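Local coordinates for fibrinogen binding protein (Staphylococcus aureus subsp. aureus Mu50, PDB 3DOA) that probably binds fibrinogen and, as a member of the NFACT family, may also act in ribosome-associated quality control, at residues 2-7 and 250-254; 7-11 and 269-273; 168-174 and 195-201. All coordinates share one frame; numbering follows the deposited sequence.

Contact 1. Residues 2-7 and 250-254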
ATOM      1  N   ALA A   2      -1.962   3.015  -9.456  1.00 68.33           N
ATOM      2  CA  ALA A   2      -0.455   3.182  -9.414  1.00 66.15           C
ATOM      3  C   ALA A   2       0.128   2.911  -8.039  1.00 64.66           C
ATOM      4  O   ALA A   2       1.314   2.588  -7.933  1.00 64.71           O
ATOM      5  CB  ALA A   2      -0.004   4.547  -9.872  1.00 65.62           C
ATOM      6  N   TYR A   3      -0.681   3.057  -6.975  1.00 62.52           N
ATOM      7  CA  TYR A   3      -0.356   2.450  -5.655  1.00 61.30           C
ATOM      8  C   TYR A   3      -0.548   0.906  -5.665  1.00 59.67           C
ATOM      9  O   TYR A   3      -1.519   0.403  -5.255  1.00 58.72           O
ATOM     10  CB  TYR A   3      -1.142   3.144  -4.548  1.00 59.21           C
ATOM     11  CG  TYR A   3      -0.369   3.330  -3.228  1.00 59.73           C
ATOM     12  CD1 TYR A   3       0.109   2.225  -2.491  1.00 56.54           C
ATOM     13  CD2 TYR A   3      -0.143   4.598  -2.712  1.00 55.73           C
ATOM     14  CE1 TYR A   3       0.774   2.403  -1.290  1.00 55.69           C
ATOM     15  CE2 TYR A   3       0.545   4.776  -1.538  1.00 55.92           C
ATOM     16  CZ  TYR A   3       1.002   3.685  -0.827  1.00 54.65           C
ATOM     17  OH  TYR A   3       1.705   3.889   0.325  1.00 53.22           O
ATOM     18  N   ASP A   4       0.390   0.230  -6.294  1.00 60.30           N
ATOM     19  CA  ASP A   4       0.625  -1.202  -6.309  1.00 60.86           C
ATOM     20  C   ASP A   4       0.897  -1.890  -4.999  1.00 60.07           C
ATOM     21  O   ASP A   4       1.255  -1.258  -3.988  1.00 60.10           O
ATOM     22  CB  ASP A   4       2.051  -1.354  -6.863  1.00 62.05           C
ATOM     23  CG  ASP A   4       2.116  -1.204  -8.250  1.00 65.80           C
ATOM     24  OD1 ASP A   4       1.143  -0.651  -8.755  1.00 77.23           O
ATOM     25  OD2 ASP A   4       3.095  -1.649  -8.856  1.00 70.98           O
ATOM     26  N   GLY A   5       0.954  -3.209  -5.112  1.00 58.39           N
ATOM     27  CA  GLY A   5       1.733  -4.005  -4.220  1.00 57.94           C
ATOM     28  C   GLY A   5       3.149  -3.497  -4.115  1.00 58.23           C
ATOM     29  O   GLY A   5       3.610  -3.156  -3.044  1.00 58.71           O
ATOM     30  N   LEU A   6       3.863  -3.424  -5.227  1.00 58.52           N
ATOM     31  CA  LEU A   6       5.292  -3.099  -5.162  1.00 57.75           C
ATOM     32  C   LEU A   6       5.559  -1.700  -4.612  1.00 57.30           C
ATOM     33  O   LEU A   6       6.511  -1.487  -3.854  1.00 57.23           O
ATOM     34  CB  LEU A   6       5.948  -3.320  -6.521  1.00 57.89           C
ATOM     35  CG  LEU A   6       5.660  -4.679  -7.183  1.00 57.71           C
ATOM     36  CD1 LEU A   6       6.054  -4.481  -8.532  1.00 61.64           C
ATOM     37  CD2 LEU A   6       6.431  -5.895  -6.639  1.00 58.69           C
ATOM     38  N   PHE A   7       4.712  -0.749  -4.970  1.00 56.99           N
ATOM     39  CA  PHE A   7       4.793   0.582  -4.377  1.00 56.97           C
ATOM     40  C   PHE A   7       4.621   0.473  -2.852  1.00 57.26           C
ATOM     41  O   PHE A   7       5.479   0.939  -2.064  1.00 56.87           O
ATOM     42  CB  PHE A   7       3.730   1.486  -4.972  1.00 56.68           C
ATOM     43  CG  PHE A   7       3.946   2.893  -4.660  1.00 56.05           C
ATOM     44  CD1 PHE A   7       4.760   3.673  -5.463  1.00 56.60           C
ATOM     45  CD2 PHE A   7       3.400   3.448  -3.532  1.00 56.36           C
ATOM     46  CE1 PHE A   7       5.017   5.045  -5.175  1.00 56.68           C
ATOM     47  CE2 PHE A   7       3.626   4.804  -3.226  1.00 57.81           C
ATOM     48  CZ  PHE A   7       4.450   5.620  -4.068  1.00 56.69           C
ATOM     49  N   ASP A 250       1.409  10.833 -13.478  1.00 60.84           N
ATOM     50  CA  ASP A 250       1.598   9.533 -12.895  1.00 60.75           C
ATOM     51  C   ASP A 250       2.726   9.709 -11.931  1.00 60.32           C
ATOM     52  O   ASP A 250       3.404  10.742 -11.969  1.00 61.17           O
ATOM     53  CB  ASP A 250       2.013   8.507 -13.950  1.00 61.33           C
ATOM     54  CG  ASP A 250       0.838   7.980 -14.756  1.00 62.98           C
ATOM     55  OD1 ASP A 250       0.125   7.079 -14.266  1.00 66.92           O
ATOM     56  OD2 ASP A 250       0.648   8.439 -15.892  1.00 62.18           O
ATOM     57  N   PHE A 251       2.917   8.706 -11.077  1.00 59.37           N
ATOM     58  CA  PHE A 251       4.053   8.627 -10.164  1.00 58.83           C
ATOM     59  C   PHE A 251       4.418   7.173 -10.006  1.00 57.73           C
ATOM     60  O   PHE A 251       3.584   6.253 -10.223  1.00 57.53           O
ATOM     61  CB  PHE A 251       3.685   9.200  -8.782  1.00 59.11           C
ATOM     62  CG  PHE A 251       2.497   8.460  -8.083  1.00 59.95           C
ATOM     63  CD1 PHE A 251       2.710   7.324  -7.297  1.00 58.79           C
ATOM     64  CD2 PHE A 251       1.183   8.919  -8.211  1.00 60.37           C
ATOM     65  CE1 PHE A 251       1.666   6.655  -6.697  1.00 57.67           C
ATOM     66  CE2 PHE A 251       0.142   8.240  -7.605  1.00 59.69           C
ATOM     67  CZ  PHE A 251       0.397   7.092  -6.862  1.00 58.19           C
ATOM     68  N   TYR A 252       5.643   6.938  -9.590  1.00 56.75           N
ATOM     69  CA  TYR A 252       6.005   5.583  -9.260  1.00 56.78           C
ATOM     70  C   TYR A 252       7.303   5.593  -8.473  1.00 57.82           C
ATOM     71  O   TYR A 252       7.741   6.638  -7.999  1.00 57.92           O
ATOM     72  CB  TYR A 252       6.067   4.735 -10.539  1.00 55.88           C
ATOM     73  CG  TYR A 252       5.685   3.282 -10.363  1.00 56.06           C
ATOM     74  CD1 TYR A 252       4.395   2.889  -9.936  1.00 55.18           C
ATOM     75  CD2 TYR A 252       6.611   2.290 -10.605  1.00 55.08           C
ATOM     76  CE1 TYR A 252       4.059   1.528  -9.782  1.00 52.73           C
ATOM     77  CE2 TYR A 252       6.288   0.955 -10.414  1.00 55.93           C
ATOM     78  CZ  TYR A 252       5.020   0.580 -10.019  1.00 53.97           C
ATOM     79  OH  TYR A 252       4.814  -0.771  -9.907  1.00 53.82           O
ATOM     80  N   PHE A 253       7.906   4.435  -8.293  1.00 59.19           N
ATOM     81  CA  PHE A 253       9.089   4.372  -7.490  1.00 61.04           C
ATOM     82  C   PHE A 253      10.343   3.974  -8.225  1.00 63.18           C
ATOM     83  O   PHE A 253      11.425   3.936  -7.596  1.00 64.05           O
ATOM     84  CB  PHE A 253       8.859   3.431  -6.348  1.00 60.09           C
ATOM     85  CG  PHE A 253       8.765   2.029  -6.732  1.00 58.42           C
ATOM     86  CD1 PHE A 253       9.856   1.214  -6.635  1.00 57.78           C
ATOM     87  CD2 PHE A 253       7.565   1.497  -7.130  1.00 58.84           C
ATOM     88  CE1 PHE A 253       9.768  -0.108  -6.968  1.00 57.95           C
ATOM     89  CE2 PHE A 253       7.471   0.185  -7.469  1.00 58.52           C
ATOM     90  CZ  PHE A 253       8.581  -0.620  -7.386  1.00 58.46           C
ATOM     91  N   ILE A 254      10.224   3.748  -9.524  1.00 64.65           N
ATOM     92  CA  ILE A 254      11.357   3.632 -10.408  1.00 65.00           C
ATOM     93  C   ILE A 254      11.038   4.336 -11.712  1.00 66.83           C
ATOM     94  O   ILE A 254       9.912   4.726 -11.919  1.00 66.77           O
ATOM     95  CB  ILE A 254      11.709   2.204 -10.674  1.00 64.83           C
ATOM     96  CG1 ILE A 254      10.548   1.493 -11.317  1.00 65.22           C
ATOM     97  CG2 ILE A 254      12.056   1.522  -9.411  1.00 61.98           C
ATOM     98  CD1 ILE A 254      10.716   0.045 -11.279  1.00 64.94           C
TER
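F251 points the edge of its ring, at CD1 and CE1, against the face of F7, an edge-to-face pair with centroids 5.5 Å apart and planes 68° from each other. F7 offers that face because its CG lies anti to the backbone N (chi1 -167°), which swings the ring from the first turn of helix 5-15 toward strand 251-252. One face of the F251 ring is in turn covered by the methyl group of A2, a CH-pi contact in which CB lies 4.3 Å from the ring centroid.

F253 and F7 slide past each other in opposite directions; the CG of F253 stands between its backbone N and carbonyl carbon, and the ring lies against the backbone and CB of L6. There F253 CZ is 3.9 Å from L6 CB and F253 CD2 is 3.9 Å from F7 CD1, with L6 O over one face.

Y252 turns the edge of its ring toward A2 O and the D4 side chain, with Y252 CE1 3.5 Å from A2 O. The D4 carboxylate, turned 74° from this ring, meets the phenol end too closely in the model for a bond to be assigned; D4 OD1 is held by S202 OG.

The chemistry is thus overwhelmingly aromatic and apolar, and it implies that shape and ring orientation, more than directed polar bonds, join the amino-terminal segment to this outer strand.

Contact 2. Residues 7-11 and 269-273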
ATOM      1  N   PHE A   7       4.712  -0.749  -4.970  1.00 56.99           N
ATOM      2  CA  PHE A   7       4.793   0.582  -4.377  1.00 56.97           C
ATOM      3  C   PHE A   7       4.621   0.473  -2.852  1.00 57.26           C
ATOM      4  O   PHE A   7       5.479   0.939  -2.064  1.00 56.87           O
ATOM      5  CB  PHE A   7       3.730   1.486  -4.972  1.00 56.68           C
ATOM      6  CG  PHE A   7       3.946   2.893  -4.660  1.00 56.05           C
ATOM      7  CD1 PHE A   7       4.760   3.673  -5.463  1.00 56.60           C
ATOM      8  CD2 PHE A   7       3.400   3.448  -3.532  1.00 56.36           C
ATOM      9  CE1 PHE A   7       5.017   5.045  -5.175  1.00 56.68           C
ATOM     10  CE2 PHE A   7       3.626   4.804  -3.226  1.00 57.81           C
ATOM     11  CZ  PHE A   7       4.450   5.620  -4.068  1.00 56.69           C
ATOM     12  N   THR A   8       3.540  -0.196  -2.438  1.00 57.17           N
ATOM     13  CA  THR A   8       3.362  -0.560  -1.025  1.00 57.18           C
ATOM     14  C   THR A   8       4.616  -1.200  -0.403  1.00 57.75           C
ATOM     15  O   THR A   8       5.057  -0.803   0.685  1.00 59.34           O
ATOM     16  CB  THR A   8       2.208  -1.517  -0.865  1.00 56.83           C
ATOM     17  OG1 THR A   8       1.021  -0.882  -1.339  1.00 57.39           O
ATOM     18  CG2 THR A   8       2.036  -1.976   0.578  1.00 57.05           C
ATOM     19  N   LYS A   9       5.224  -2.169  -1.059  1.00 57.34           N
ATOM     20  CA  LYS A   9       6.401  -2.761  -0.452  1.00 57.48           C
ATOM     21  C   LYS A   9       7.336  -1.631  -0.089  1.00 57.29           C
ATOM     22  O   LYS A   9       7.888  -1.632   1.002  1.00 57.39           O
ATOM     23  CB  LYS A   9       7.093  -3.807  -1.367  1.00 57.50           C
ATOM     24  CG  LYS A   9       8.603  -4.003  -1.108  1.00 57.66           C
ATOM     25  CD  LYS A   9       9.245  -5.081  -2.010  1.00 58.99           C
ATOM     26  CE  LYS A   9      10.005  -6.142  -1.241  1.00 61.69           C
ATOM     27  NZ  LYS A   9      10.766  -5.526  -0.083  1.00 65.22           N
ATOM     28  N   LYS A  10       7.458  -0.637  -0.967  1.00 57.05           N
ATOM     29  CA  LYS A  10       8.470   0.362  -0.785  1.00 57.10           C
ATOM     30  C   LYS A  10       8.130   1.457   0.196  1.00 57.62           C
ATOM     31  O   LYS A  10       9.019   1.913   0.939  1.00 57.88           O
ATOM     32  CB  LYS A  10       8.791   0.926  -2.113  1.00 57.47           C
ATOM     33  CG  LYS A  10       9.488  -0.130  -2.997  1.00 58.99           C
ATOM     34  CD  LYS A  10      10.959  -0.071  -2.689  1.00 58.21           C
ATOM     35  CE  LYS A  10      11.625  -1.205  -3.224  1.00 57.94           C
ATOM     36  NZ  LYS A  10      13.024  -1.188  -2.668  1.00 60.18           N
ATOM     37  N   MET A  11       6.858   1.881   0.213  1.00 57.56           N
ATOM     38  CA  MET A  11       6.352   2.790   1.262  1.00 57.50           C
ATOM     39  C   MET A  11       6.520   2.149   2.657  1.00 58.04           C
ATOM     40  O   MET A  11       7.000   2.832   3.591  1.00 58.02           O
ATOM     41  CB  MET A  11       4.862   3.139   1.054  1.00 57.30           C
ATOM     42  CG  MET A  11       4.274   4.096   2.116  1.00 56.08           C
ATOM     43  SD  MET A  11       5.287   5.548   2.364  1.00 52.39           S
ATOM     44  CE  MET A  11       4.744   6.508   0.952  1.00 53.41           C
ATOM     45  N   LEU A 269       9.257   8.824  -1.223  1.00 59.89           N
ATOM     46  CA  LEU A 269       7.933   8.593  -1.737  1.00 59.31           C
ATOM     47  C   LEU A 269       6.941   9.572  -1.085  1.00 59.20           C
ATOM     48  O   LEU A 269       5.841   9.809  -1.612  1.00 59.44           O
ATOM     49  CB  LEU A 269       7.530   7.146  -1.489  1.00 59.43           C
ATOM     50  CG  LEU A 269       8.084   6.022  -2.383  1.00 58.84           C
ATOM     51  CD1 LEU A 269       9.356   6.399  -3.060  1.00 56.26           C
ATOM     52  CD2 LEU A 269       8.268   4.757  -1.543  1.00 56.68           C
ATOM     53  N   ASN A 270       7.322  10.149   0.049  1.00 58.48           N
ATOM     54  CA  ASN A 270       6.368  10.894   0.827  1.00 58.22           C
ATOM     55  C   ASN A 270       6.293  12.241   0.223  1.00 58.21           C
ATOM     56  O   ASN A 270       5.220  12.777  -0.002  1.00 59.01           O
ATOM     57  CB  ASN A 270       6.802  10.915   2.261  1.00 57.82           C
ATOM     58  CG  ASN A 270       6.702   9.549   2.889  1.00 58.43           C
ATOM     59  OD1 ASN A 270       5.765   8.809   2.640  1.00 60.92           O
ATOM     60  ND2 ASN A 270       7.673   9.197   3.683  1.00 59.72           N
ATOM     61  N   ASP A 271       7.458  12.776  -0.090  1.00 57.90           N
ATOM     62  CA  ASP A 271       7.554  13.957  -0.919  1.00 56.76           C
ATOM     63  C   ASP A 271       6.795  13.768  -2.243  1.00 56.10           C
ATOM     64  O   ASP A 271       5.985  14.618  -2.637  1.00 55.45           O
ATOM     65  CB  ASP A 271       9.026  14.202  -1.223  1.00 57.53           C
ATOM     66  CG  ASP A 271       9.789  14.744  -0.048  1.00 59.49           C
ATOM     67  OD1 ASP A 271       9.147  15.134   0.918  1.00 64.52           O
ATOM     68  OD2 ASP A 271      11.036  14.807  -0.070  1.00 64.86           O
ATOM     69  N   LEU A 272       7.079  12.661  -2.937  1.00 55.06           N
ATOM     70  CA  LEU A 272       6.478  12.413  -4.241  1.00 54.61           C
ATOM     71  C   LEU A 272       4.968  12.548  -4.119  1.00 54.28           C
ATOM     72  O   LEU A 272       4.347  13.308  -4.829  1.00 52.39           O
ATOM     73  CB  LEU A 272       6.878  11.024  -4.742  1.00 54.69           C
ATOM     74  CG  LEU A 272       6.183  10.444  -5.985  1.00 54.29           C
ATOM     75  CD1 LEU A 272       6.449  11.397  -7.140  1.00 53.12           C
ATOM     76  CD2 LEU A 272       6.631   8.987  -6.288  1.00 52.33           C
ATOM     77  N   LEU A 273       4.392  11.829  -3.163  1.00 55.02           N
ATOM     78  CA  LEU A 273       2.953  11.897  -2.919  1.00 55.73           C
ATOM     79  C   LEU A 273       2.483  13.302  -2.467  1.00 55.55           C
ATOM     80  O   LEU A 273       1.490  13.817  -2.980  1.00 54.28           O
ATOM     81  CB  LEU A 273       2.542  10.816  -1.913  1.00 55.87           C
ATOM     82  CG  LEU A 273       2.222   9.372  -2.349  1.00 56.75           C
ATOM     83  CD1 LEU A 273       2.572   9.097  -3.790  1.00 58.78           C
ATOM     84  CD2 LEU A 273       2.941   8.363  -1.419  1.00 55.95           C
TER
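F7 and M11, one turn apart on helical segment 7-11, face L269 and L273 of helical segment 269-273; the two axes pass 11.9 Å apart with their N-to-C directions at 119°, and the backbones come nearest at M11 and L269, with CA atoms 6.7 Å apart.

The space between the axes is taken up by side chains. The far end of the F7 ring enters between two leucines, CZ lying 4.0 Å from L269 CG and equally far from L273 CD1, while L272 CD2 sits at the ring's edge, near its plane. M11 begins with CG anti to the backbone N (chi1 -180°) and then bends at both chi2 and chi3, a hooked course that carries its terminal methyl to L273. These two meet tip to tip, M11 CE being 3.5 Å from L273 CD2; the same methyl also lies 3.8 Å from L269 CB.

L269 reaches the opposing main chain, its CD2 lying 3.7 Å from M11 N and also resting against K10 CB. The rest of K10 leads elsewhere, and its NZ hydrogen-bonds to L234 O and forms a salt bridge with E13. N270 flanks the methionine, but its OD1 has its polar partner in L60 N.

The interface lies deep in the chain. Strand 251-252 closes it on one side, with F251 touching L272 and L273, whereas Q59 of strand 57-61 packs on M11, N270 and L273, so that the two helices meet between a short three-stranded sheet and the four-stranded antiparallel one.

Contact 3. Residues 168-174 and 195-201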
ATOM      1  N   LYS A 168      -3.986 -15.424  -6.433  1.00 69.80           N
ATOM      2  CA  LYS A 168      -2.940 -14.952  -7.280  1.00 65.51           C
ATOM      3  C   LYS A 168      -1.677 -15.433  -6.639  1.00 64.26           C
ATOM      4  O   LYS A 168      -1.721 -16.030  -5.595  1.00 63.98           O
ATOM      5  CB  LYS A 168      -2.963 -13.444  -7.310  1.00 65.08           C
ATOM      6  CG  LYS A 168      -4.154 -12.867  -7.980  1.00 63.18           C
ATOM      7  CD  LYS A 168      -3.795 -11.602  -8.682  1.00 61.15           C
ATOM      8  CE  LYS A 168      -4.924 -10.647  -8.725  1.00 59.96           C
ATOM      9  NZ  LYS A 168      -5.409 -10.403 -10.075  1.00 54.43           N
ATOM     10  N   ILE A 169      -0.545 -15.180  -7.270  1.00 61.69           N
ATOM     11  CA  ILE A 169       0.721 -15.615  -6.747  1.00 60.60           C
ATOM     12  C   ILE A 169       1.547 -14.425  -6.366  1.00 59.72           C
ATOM     13  O   ILE A 169       1.387 -13.363  -6.911  1.00 59.04           O
ATOM     14  CB  ILE A 169       1.486 -16.404  -7.762  1.00 60.03           C
ATOM     15  CG1 ILE A 169       0.739 -17.669  -8.094  1.00 59.71           C
ATOM     16  CG2 ILE A 169       2.787 -16.799  -7.203  1.00 59.13           C
ATOM     17  CD1 ILE A 169       0.298 -17.747  -9.494  1.00 60.27           C
ATOM     18  N   ASN A 170       2.419 -14.610  -5.395  1.00 58.73           N
ATOM     19  CA  ASN A 170       3.293 -13.543  -4.945  1.00 58.04           C
ATOM     20  C   ASN A 170       4.525 -13.540  -5.893  1.00 57.38           C
ATOM     21  O   ASN A 170       5.324 -14.495  -5.941  1.00 56.01           O
ATOM     22  CB  ASN A 170       3.684 -13.684  -3.460  1.00 57.08           C
ATOM     23  CG  ASN A 170       4.438 -12.441  -2.895  1.00 58.65           C
ATOM     24  OD1 ASN A 170       5.295 -11.819  -3.545  1.00 62.59           O
ATOM     25  ND2 ASN A 170       4.102 -12.074  -1.679  1.00 60.85           N
ATOM     26  N   PRO A 171       4.661 -12.454  -6.665  1.00 56.90           N
ATOM     27  CA  PRO A 171       5.747 -12.361  -7.556  1.00 57.10           C
ATOM     28  C   PRO A 171       7.050 -12.519  -6.855  1.00 57.21           C
ATOM     29  O   PRO A 171       8.030 -12.863  -7.509  1.00 59.25           O
ATOM     30  CB  PRO A 171       5.629 -10.955  -8.113  1.00 56.60           C
ATOM     31  CG  PRO A 171       4.775 -10.271  -7.244  1.00 57.11           C
ATOM     32  CD  PRO A 171       3.824 -11.257  -6.756  1.00 57.22           C
ATOM     33  N   TYR A 172       7.121 -12.285  -5.558  1.00 56.42           N
ATOM     34  CA  TYR A 172       8.399 -12.511  -4.922  1.00 55.94           C
ATOM     35  C   TYR A 172       8.656 -13.970  -4.665  1.00 56.09           C
ATOM     36  O   TYR A 172       9.755 -14.302  -4.380  1.00 56.96           O
ATOM     37  CB  TYR A 172       8.530 -11.709  -3.656  1.00 55.58           C
ATOM     38  CG  TYR A 172       8.601 -10.272  -3.952  1.00 54.93           C
ATOM     39  CD1 TYR A 172       9.799  -9.718  -4.403  1.00 56.22           C
ATOM     40  CD2 TYR A 172       7.494  -9.453  -3.819  1.00 55.81           C
ATOM     41  CE1 TYR A 172       9.910  -8.393  -4.741  1.00 55.35           C
ATOM     42  CE2 TYR A 172       7.586  -8.090  -4.149  1.00 56.67           C
ATOM     43  CZ  TYR A 172       8.811  -7.588  -4.612  1.00 56.18           C
ATOM     44  OH  TYR A 172       8.959  -6.285  -4.933  1.00 55.80           O
ATOM     45  N   ASP A 173       7.672 -14.856  -4.784  1.00 56.70           N
ATOM     46  CA  ASP A 173       7.866 -16.275  -4.402  1.00 56.94           C
ATOM     47  C   ASP A 173       8.150 -17.175  -5.595  1.00 57.10           C
ATOM     48  O   ASP A 173       8.076 -18.398  -5.531  1.00 56.92           O
ATOM     49  CB  ASP A 173       6.621 -16.784  -3.685  1.00 57.07           C
ATOM     50  CG  ASP A 173       6.378 -16.077  -2.328  1.00 59.70           C
ATOM     51  OD1 ASP A 173       7.273 -15.392  -1.723  1.00 60.73           O
ATOM     52  OD2 ASP A 173       5.235 -16.223  -1.844  1.00 64.57           O
ATOM     53  N   ILE A 174       8.488 -16.558  -6.713  1.00 57.50           N
ATOM     54  CA  ILE A 174       8.454 -17.258  -7.987  1.00 56.84           C
ATOM     55  C   ILE A 174       9.631 -16.739  -8.783  1.00 56.45           C
ATOM     56  O   ILE A 174      10.055 -15.586  -8.566  1.00 56.87           O
ATOM     57  CB  ILE A 174       7.112 -16.993  -8.662  1.00 56.70           C
ATOM     58  CG1 ILE A 174       6.985 -17.823  -9.919  1.00 57.77           C
ATOM     59  CG2 ILE A 174       6.915 -15.490  -8.937  1.00 55.22           C
ATOM     60  CD1 ILE A 174       5.537 -18.044 -10.321  1.00 57.91           C
ATOM     61  N   LEU A 195      -0.900  -9.259 -15.069  1.00 54.97           N
ATOM     62  CA  LEU A 195      -1.815  -8.626 -14.128  1.00 54.73           C
ATOM     63  C   LEU A 195      -2.794  -9.651 -13.548  1.00 55.04           C
ATOM     64  O   LEU A 195      -3.084  -9.627 -12.394  1.00 55.82           O
ATOM     65  CB  LEU A 195      -2.569  -7.481 -14.789  1.00 54.24           C
ATOM     66  CG  LEU A 195      -3.101  -6.394 -13.861  1.00 54.25           C
ATOM     67  CD1 LEU A 195      -1.951  -5.667 -13.127  1.00 55.95           C
ATOM     68  CD2 LEU A 195      -3.926  -5.381 -14.644  1.00 53.17           C
ATOM     69  N   ASN A 196      -3.284 -10.572 -14.326  1.00 55.87           N
ATOM     70  CA  ASN A 196      -4.232 -11.510 -13.782  1.00 57.39           C
ATOM     71  C   ASN A 196      -3.655 -12.532 -12.846  1.00 58.16           C
ATOM     72  O   ASN A 196      -4.421 -13.153 -12.167  1.00 57.65           O
ATOM     73  CB  ASN A 196      -4.925 -12.345 -14.880  1.00 58.19           C
ATOM     74  CG  ASN A 196      -5.667 -11.510 -15.861  1.00 58.66           C
ATOM     75  OD1 ASN A 196      -6.219 -10.475 -15.498  1.00 57.74           O
ATOM     76  ND2 ASN A 196      -5.650 -11.931 -17.134  1.00 60.48           N
ATOM     77  N   GLN A 197      -2.353 -12.801 -12.847  1.00 59.58           N
ATOM     78  CA  GLN A 197      -1.882 -13.951 -12.060  1.00 60.35           C
ATOM     79  C   GLN A 197      -1.083 -13.586 -10.852  1.00 61.19           C
ATOM     80  O   GLN A 197      -0.834 -14.449  -9.985  1.00 61.90           O
ATOM     81  CB  GLN A 197      -1.035 -14.908 -12.895  1.00 61.18           C
ATOM     82  CG  GLN A 197      -1.767 -16.214 -13.223  1.00 63.47           C
ATOM     83  CD  GLN A 197      -2.235 -16.231 -14.677  1.00 65.44           C
ATOM     84  OE1 GLN A 197      -2.343 -17.293 -15.289  1.00 65.09           O
ATOM     85  NE2 GLN A 197      -2.466 -15.043 -15.248  1.00 66.60           N
ATOM     86  N   PHE A 198      -0.673 -12.327 -10.789  1.00 61.74           N
ATOM     87  CA  PHE A 198       0.309 -11.900  -9.808  1.00 62.50           C
ATOM     88  C   PHE A 198      -0.227 -10.846  -8.871  1.00 62.01           C
ATOM     89  O   PHE A 198      -0.800  -9.841  -9.291  1.00 60.95           O
ATOM     90  CB  PHE A 198       1.605 -11.514 -10.548  1.00 63.24           C
ATOM     91  CG  PHE A 198       2.301 -12.710 -11.105  1.00 63.23           C
ATOM     92  CD1 PHE A 198       3.143 -13.471 -10.305  1.00 64.85           C
ATOM     93  CD2 PHE A 198       2.003 -13.174 -12.366  1.00 64.94           C
ATOM     94  CE1 PHE A 198       3.773 -14.652 -10.790  1.00 64.76           C
ATOM     95  CE2 PHE A 198       2.622 -14.359 -12.873  1.00 65.67           C
ATOM     96  CZ  PHE A 198       3.514 -15.087 -12.076  1.00 65.71           C
ATOM     97  N   GLU A 199      -0.099 -11.158  -7.586  1.00 63.23           N
ATOM     98  CA  GLU A 199      -0.655 -10.345  -6.464  1.00 63.40           C
ATOM     99  C   GLU A 199       0.030  -9.006  -6.429  1.00 61.53           C
ATOM    100  O   GLU A 199       1.259  -8.880  -6.497  1.00 60.87           O
ATOM    101  CB  GLU A 199      -0.494 -11.095  -5.092  1.00 64.68           C
ATOM    102  CG  GLU A 199      -0.903 -10.313  -3.749  1.00 65.60           C
ATOM    103  CD  GLU A 199      -0.598 -11.074  -2.382  1.00 67.04           C
ATOM    104  OE1 GLU A 199       0.416 -11.853  -2.248  1.00 68.38           O
ATOM    105  OE2 GLU A 199      -1.408 -10.843  -1.415  1.00 72.60           O
ATOM    106  N   GLY A 200      -0.767  -7.981  -6.341  1.00 60.14           N
ATOM    107  CA  GLY A 200      -0.192  -6.657  -6.247  1.00 59.79           C
ATOM    108  C   GLY A 200       0.410  -6.025  -7.484  1.00 59.49           C
ATOM    109  O   GLY A 200       0.999  -4.948  -7.387  1.00 60.69           O
ATOM    110  N   PHE A 201       0.258  -6.647  -8.643  1.00 58.81           N
ATOM    111  CA  PHE A 201       0.694  -6.024  -9.895  1.00 58.07           C
ATOM    112  C   PHE A 201      -0.260  -4.942 -10.393  1.00 57.71           C
ATOM    113  O   PHE A 201      -1.413  -4.880  -9.976  1.00 58.91           O
ATOM    114  CB  PHE A 201       0.879  -7.081 -10.979  1.00 57.64           C
ATOM    115  CG  PHE A 201       2.264  -7.700 -11.018  1.00 57.73           C
ATOM    116  CD1 PHE A 201       3.294  -7.272 -10.158  1.00 56.03           C
ATOM    117  CD2 PHE A 201       2.553  -8.665 -11.980  1.00 56.26           C
ATOM    118  CE1 PHE A 201       4.559  -7.826 -10.236  1.00 55.74           C
ATOM    119  CE2 PHE A 201       3.806  -9.211 -12.050  1.00 55.47           C
ATOM    120  CZ  PHE A 201       4.809  -8.787 -11.173  1.00 56.16           C
TER
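I169 makes both of the strong bonds here: its N donates to Q197 O over 2.8 Å, and its O accepts from E199 N over 2.7 Å. The second is nearly straight (175° at the hydrogen), the first somewhat bent (156°). Since one residue bonds to the two neighbours of F198, the pattern is that of a single parallel beta bridge between I169 and F198. K168 adds a weak bond from NZ to L195 O of helix 190-197, its chain bending at chi2, chi3 and chi4 to pass F198 O with CD on the way.

Each backbone turns at or just after the bridge. N170 OD1 accepts from Y172 N at 2.8 Å in an Asx turn, and F198 to F201 form a type II turn with G200 at its third position, where phi is positive.

Apolar packing accompanies the bridge, where I169 CB lies near F198 CE1. P171 lays CB against F201 CZ at 3.8 Å, the two side chains sliding past one another in opposite directions, and its CD abuts E199 O. I174 crosses F198 at about a right angle, placing I174 CG2 3.7 Å from F198 CE1 at the edge of the ring. F225 and M229 of helix 220-232 also cover P171.

Such an isolated parallel bridge, flanked by two turns, ties the loop entering a group of helices to the loop leaving one of them. The setting is consistent with the helical portion of NFACT proteins, whose family belongs to the H2TH clan.

How the contacts relate
Contacts 1 and 2 are buried near the centre of the chain and share helix 5-15, with F7 serving both: its ring touches both strand 251-252 and helix 269-276. Contact 3, nested in sequence within the loops that they close, is partly buried and lies farther out. Its chemistry differs accordingly. Main-chain hydrogen bonds lead there, with lysine, asparagine and glutamate at the margins, whereas the inner pair relies on aromatic rings, leucines and a methionine. The regions are nevertheless continuous: G200 O probably accepts from G5 N, joining contact 3 to the start of the helix, and Y172 packs on L6 and K9 of that same helix.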